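Local coordinates for protein pectate lyase 1 (Juniperus ashei, PDB 1PXZ) that cleaves pectate by calcium-dependent elimination, with low activity, and is a major cedar pollen allergen built on a parallel beta-helix, at residues A[97-109]-A[119-131]. Numbering follows the deposited sequence.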
loop_
_atom_site.group_PDB
_atom_site.type_symbol
_atom_site.label_atom_id
_atom_site.label_comp_id
_atom_site.label_asym_id
_atom_site.label_seq_id
_atom_site.Cartn_x
_atom_site.Cartn_y
_atom_site.Cartn_z
ATOM N N ALA A 97 11.900 -15.981 -2.918
ATOM C CA ALA A 97 11.420 -16.824 -1.833
ATOM C C ALA A 97 9.921 -16.629 -1.600
ATOM O O ALA A 97 9.330 -15.620 -1.986
ATOM C CB ALA A 97 12.155 -16.526 -0.529
ATOM N N ASP A 98 9.344 -17.640 -0.946
ATOM C CA ASP A 98 7.953 -17.535 -0.517
ATOM C C ASP A 98 7.936 -17.072 0.926
ATOM O O ASP A 98 8.062 -17.950 1.787
ATOM C CB ASP A 98 7.255 -18.889 -0.590
ATOM C CG ASP A 98 7.164 -19.414 -2.009
ATOM O OD1 ASP A 98 7.273 -18.578 -2.935
ATOM O OD2 ASP A 98 6.986 -20.641 -2.181
ATOM N N VAL A 99 7.784 -15.774 1.128
ATOM C CA VAL A 99 7.777 -15.192 2.466
ATOM C C VAL A 99 6.372 -14.791 2.885
ATOM O O VAL A 99 5.735 -14.024 2.163
ATOM C CB VAL A 99 8.675 -13.944 2.460
ATOM C CG1 VAL A 99 8.701 -13.300 3.828
ATOM C CG2 VAL A 99 10.038 -14.390 1.944
ATOM N N HIS A 100 5.936 -15.324 4.012
ATOM C CA HIS A 100 4.615 -15.103 4.568
ATOM C C HIS A 100 4.771 -14.538 5.970
ATOM O O HIS A 100 5.357 -15.230 6.809
ATOM C CB HIS A 100 3.784 -16.386 4.614
ATOM C CG HIS A 100 3.353 -16.915 3.281
ATOM N ND1 HIS A 100 4.186 -17.494 2.361
ATOM C CD2 HIS A 100 2.131 -16.938 2.693
ATOM C CE1 HIS A 100 3.515 -17.850 1.289
ATOM N NE2 HIS A 100 2.245 -17.519 1.465
ATOM N N LEU A 101 4.261 -13.329 6.187
ATOM C CA LEU A 101 4.195 -12.671 7.480
ATOM C C LEU A 101 2.749 -12.620 7.971
ATOM O O LEU A 101 1.826 -12.662 7.150
ATOM C CB LEU A 101 4.725 -11.227 7.420
ATOM C CG LEU A 101 6.031 -11.050 6.639
ATOM C CD1 LEU A 101 6.476 -9.595 6.568
ATOM C CD2 LEU A 101 7.106 -11.920 7.290
ATOM N N GLY A 102 2.529 -12.505 9.269
ATOM C CA GLY A 102 1.225 -12.446 9.896
ATOM C C GLY A 102 0.990 -13.760 10.639
ATOM O O GLY A 102 1.560 -13.948 11.718
ATOM N N ASN A 103 0.166 -14.639 10.070
ATOM C CA ASN A 103 0.085 -15.988 10.665
ATOM C C ASN A 103 -0.329 -15.969 12.127
ATOM O O ASN A 103 0.174 -16.777 12.920
ATOM C CB ASN A 103 1.463 -16.640 10.508
ATOM C CG ASN A 103 2.019 -16.661 9.099
ATOM O OD1 ASN A 103 1.366 -17.191 8.193
ATOM N ND2 ASN A 103 3.216 -16.116 8.844
ATOM N N GLY A 104 -1.225 -15.086 12.532
ATOM C CA GLY A 104 -1.688 -14.893 13.897
ATOM C C GLY A 104 -0.917 -13.877 14.711
ATOM O O GLY A 104 -1.302 -13.552 15.841
ATOM N N GLY A 105 0.189 -13.330 14.188
ATOM C CA GLY A 105 0.926 -12.320 14.939
ATOM C C GLY A 105 0.720 -10.945 14.310
ATOM O O GLY A 105 0.062 -10.854 13.271
ATOM N N PRO A 106 1.264 -9.911 14.936
ATOM C CA PRO A 106 1.248 -8.558 14.385
ATOM C C PRO A 106 2.173 -8.479 13.165
ATOM O O PRO A 106 2.964 -9.380 12.932
ATOM C CB PRO A 106 1.785 -7.668 15.505
ATOM C CG PRO A 106 2.444 -8.585 16.469
ATOM C CD PRO A 106 1.912 -9.970 16.261
ATOM N N CYS A 107 2.043 -7.390 12.394
ATOM C CA CYS A 107 2.772 -7.302 11.130
ATOM C C CYS A 107 3.637 -6.060 11.063
ATOM O O CYS A 107 4.369 -5.800 12.038
ATOM C CB CYS A 107 1.745 -7.430 9.980
ATOM S SG CYS A 107 1.070 -9.131 9.964
ATOM N N LEU A 108 3.592 -5.296 9.982
ATOM C CA LEU A 108 4.608 -4.289 9.698
ATOM C C LEU A 108 4.151 -2.861 9.977
ATOM O O LEU A 108 3.031 -2.466 9.626
ATOM C CB LEU A 108 5.039 -4.328 8.223
ATOM C CG LEU A 108 5.562 -5.689 7.728
ATOM C CD1 LEU A 108 5.907 -5.610 6.250
ATOM C CD2 LEU A 108 6.738 -6.139 8.580
ATOM N N PHE A 109 5.064 -2.131 10.612
ATOM C CA PHE A 109 4.798 -0.791 11.096
ATOM C C PHE A 109 5.931 0.144 10.694
ATOM O O PHE A 109 7.101 -0.200 10.756
ATOM C CB PHE A 109 4.639 -0.764 12.629
ATOM C CG PHE A 109 3.375 -1.452 13.129
ATOM C CD1 PHE A 109 3.262 -2.836 13.139
ATOM C CD2 PHE A 109 2.307 -0.701 13.585
ATOM C CE1 PHE A 109 2.122 -3.495 13.567
ATOM C CE2 PHE A 109 1.156 -1.339 14.015
ATOM C CZ PHE A 109 1.069 -2.714 14.015
ATOM N N HIS A 119 8.338 -5.098 -0.843
ATOM C CA HIS A 119 8.085 -5.679 -2.143
ATOM C C HIS A 119 8.073 -7.208 -2.120
ATOM O O HIS A 119 8.964 -7.817 -1.528
ATOM C CB HIS A 119 9.184 -5.185 -3.069
ATOM C CG HIS A 119 9.293 -5.816 -4.412
ATOM N ND1 HIS A 119 8.563 -5.372 -5.499
ATOM C CD2 HIS A 119 10.072 -6.828 -4.865
ATOM C CE1 HIS A 119 8.880 -6.114 -6.565
ATOM N NE2 HIS A 119 9.789 -7.006 -6.201
ATOM N N SER A 120 7.085 -7.757 -2.786
ATOM C CA SER A 120 6.913 -9.183 -3.058
ATOM C C SER A 120 6.840 -10.043 -1.802
ATOM O O SER A 120 7.411 -11.143 -1.720
ATOM C CB SER A 120 8.024 -9.636 -4.012
ATOM O OG SER A 120 7.696 -10.878 -4.608
ATOM N N LEU A 121 6.069 -9.542 -0.847
ATOM C CA LEU A 121 5.749 -10.259 0.376
ATOM C C LEU A 121 4.309 -10.763 0.377
ATOM O O LEU A 121 3.380 -10.140 -0.146
ATOM C CB LEU A 121 5.911 -9.368 1.611
ATOM C CG LEU A 121 7.246 -8.640 1.754
ATOM C CD1 LEU A 121 7.210 -7.644 2.903
ATOM C CD2 LEU A 121 8.356 -9.688 1.904
ATOM N N HIS A 122 4.130 -11.917 1.027
ATOM C CA HIS A 122 2.760 -12.321 1.355
ATOM C C HIS A 122 2.444 -11.863 2.776
ATOM O O HIS A 122 3.230 -12.207 3.681
ATOM C CB HIS A 122 2.598 -13.825 1.316
ATOM C CG HIS A 122 2.963 -14.519 0.049
ATOM N ND1 HIS A 122 1.978 -14.906 -0.848
ATOM C CD2 HIS A 122 4.149 -14.922 -0.469
ATOM C CE1 HIS A 122 2.554 -15.510 -1.875
ATOM N NE2 HIS A 122 3.863 -15.535 -1.677
ATOM N N ILE A 123 1.382 -11.137 3.042
ATOM C CA ILE A 123 1.055 -10.814 4.440
ATOM C C ILE A 123 -0.402 -11.178 4.660
ATOM O O ILE A 123 -1.251 -10.685 3.922
ATOM C CB ILE A 123 1.310 -9.350 4.812
ATOM C CG1 ILE A 123 2.682 -8.861 4.359
ATOM C CG2 ILE A 123 1.109 -9.135 6.303
ATOM C CD1 ILE A 123 2.979 -7.395 4.590
ATOM N N HIS A 124 -0.671 -12.044 5.630
ATOM C CA HIS A 124 -2.056 -12.408 5.912
ATOM C C HIS A 124 -2.184 -12.929 7.339
ATOM O O HIS A 124 -1.163 -13.325 7.905
ATOM C CB HIS A 124 -2.527 -13.466 4.915
ATOM C CG HIS A 124 -1.604 -14.638 4.879
ATOM N ND1 HIS A 124 -1.610 -15.573 5.897
ATOM C CD2 HIS A 124 -0.667 -15.039 3.992
ATOM C CE1 HIS A 124 -0.715 -16.505 5.634
ATOM N NE2 HIS A 124 -0.131 -16.201 4.491
ATOM N N GLY A 125 -3.396 -12.895 7.858
ATOM C CA GLY A 125 -3.670 -13.315 9.218
ATOM C C GLY A 125 -3.073 -12.385 10.262
ATOM O O GLY A 125 -2.825 -12.836 11.382
ATOM N N CYS A 126 -2.837 -11.104 9.957
ATOM C CA CYS A 126 -2.292 -10.231 10.984
ATOM C C CYS A 126 -3.296 -10.038 12.110
ATOM O O CYS A 126 -4.506 -9.966 11.898
ATOM C CB CYS A 126 -1.902 -8.855 10.416
ATOM S SG CYS A 126 -0.743 -9.009 9.029
ATOM N N ASN A 127 -2.804 -9.941 13.330
ATOM C CA ASN A 127 -3.710 -9.906 14.472
ATOM C C ASN A 127 -3.387 -8.798 15.450
ATOM O O ASN A 127 -2.265 -8.307 15.423
ATOM C CB ASN A 127 -3.596 -11.240 15.227
ATOM C CG ASN A 127 -4.764 -11.432 16.172
ATOM O OD1 ASN A 127 -4.574 -11.613 17.373
ATOM N ND2 ASN A 127 -5.958 -11.394 15.599
ATOM N N THR A 128 -4.356 -8.447 16.279
ATOM C CA THR A 128 -4.174 -7.450 17.326
ATOM C C THR A 128 -2.950 -7.767 18.177
ATOM O O THR A 128 -2.692 -8.901 18.575
ATOM C CB THR A 128 -5.407 -7.363 18.242
ATOM O OG1 THR A 128 -6.508 -6.891 17.449
ATOM C CG2 THR A 128 -5.174 -6.348 19.357
ATOM N N SER A 129 -2.148 -6.733 18.460
ATOM C CA SER A 129 -0.974 -7.074 19.277
ATOM C C SER A 129 -1.271 -6.802 20.742
ATOM O O SER A 129 -2.265 -6.169 21.103
ATOM C CB SER A 129 0.234 -6.265 18.809
ATOM O OG SER A 129 0.015 -4.881 19.116
ATOM N N VAL A 130 -0.368 -7.273 21.591
ATOM C CA VAL A 130 -0.431 -7.017 23.021
ATOM C C VAL A 130 0.518 -5.905 23.440
ATOM O O VAL A 130 1.634 -5.822 22.924
ATOM C CB VAL A 130 -0.058 -8.301 23.785
ATOM C CG1 VAL A 130 0.021 -8.024 25.272
ATOM C CG2 VAL A 130 -1.086 -9.369 23.438
ATOM N N LEU A 131 0.056 -5.054 24.339
ATOM C CA LEU A 131 0.902 -3.992 24.896
ATOM C C LEU A 131 2.200 -4.617 25.380
ATOM O O LEU A 131 2.220 -5.739 25.909
ATOM C CB LEU A 131 0.128 -3.310 26.002
ATOM C CG LEU A 131 0.852 -2.399 26.981
ATOM C CD1 LEU A 131 1.144 -1.046 26.351
ATOM C CD2 LEU A 131 0.016 -2.244 28.245
HETATM O O HOH W 1 7.511 -13.921 -1.026
HETATM O O HOH W 2 6.474 -16.023 -3.858
#
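Strands 99-102 and 122-124 pair in parallel, one coil above the next in the beta-helix, with His100 beside His122 and Leu101 beside Ile123. The backbone bonds alternate: His122 N donates to Val99 O (2.9 Å), and Leu101 N to His122 O. His124 N then reaches Leu101 O. Asn103 N bonds to His124 O, at the end of the second strand, and Gly104 N to Gly125 O beyond it. The type I' turn 102-105 thus stays joined to the next coil. Asn127 N meets Gly105 O from above its carbonyl plane.

On the outer face the imidazoles of His100 and His122 form an offset stack, with planes at 6°. His100 NE2 sits over the rim of the His122 ring, 3.4 Å from CG. His124 NE2 comes to the edge of the His100 ring at CD2 (3.0 Å), near its plane, and neither ring covers the face of the other. Asn103 ND2 donates to His100 O and also to Ile78 O of the preceding coil.

The inner face is apolar. Val99 CG1 packs on Leu121 CD2 (4.1 Å). Leu108, on strand 108-111 of another sheet, reaches Ile123 CD1 with its CD1 (3.8 Å). A disulfide joins Cys107 SG to Cys126 SG (chi3 -95°), tying the two coils covalently. Ile123 CG2 rests on Cys107 SG at 3.7 Å.

Strand 76-78 flanks the pair through His100 and Leu101, and strand 167-169 through Ile123 and His124, continuing the stack of coils.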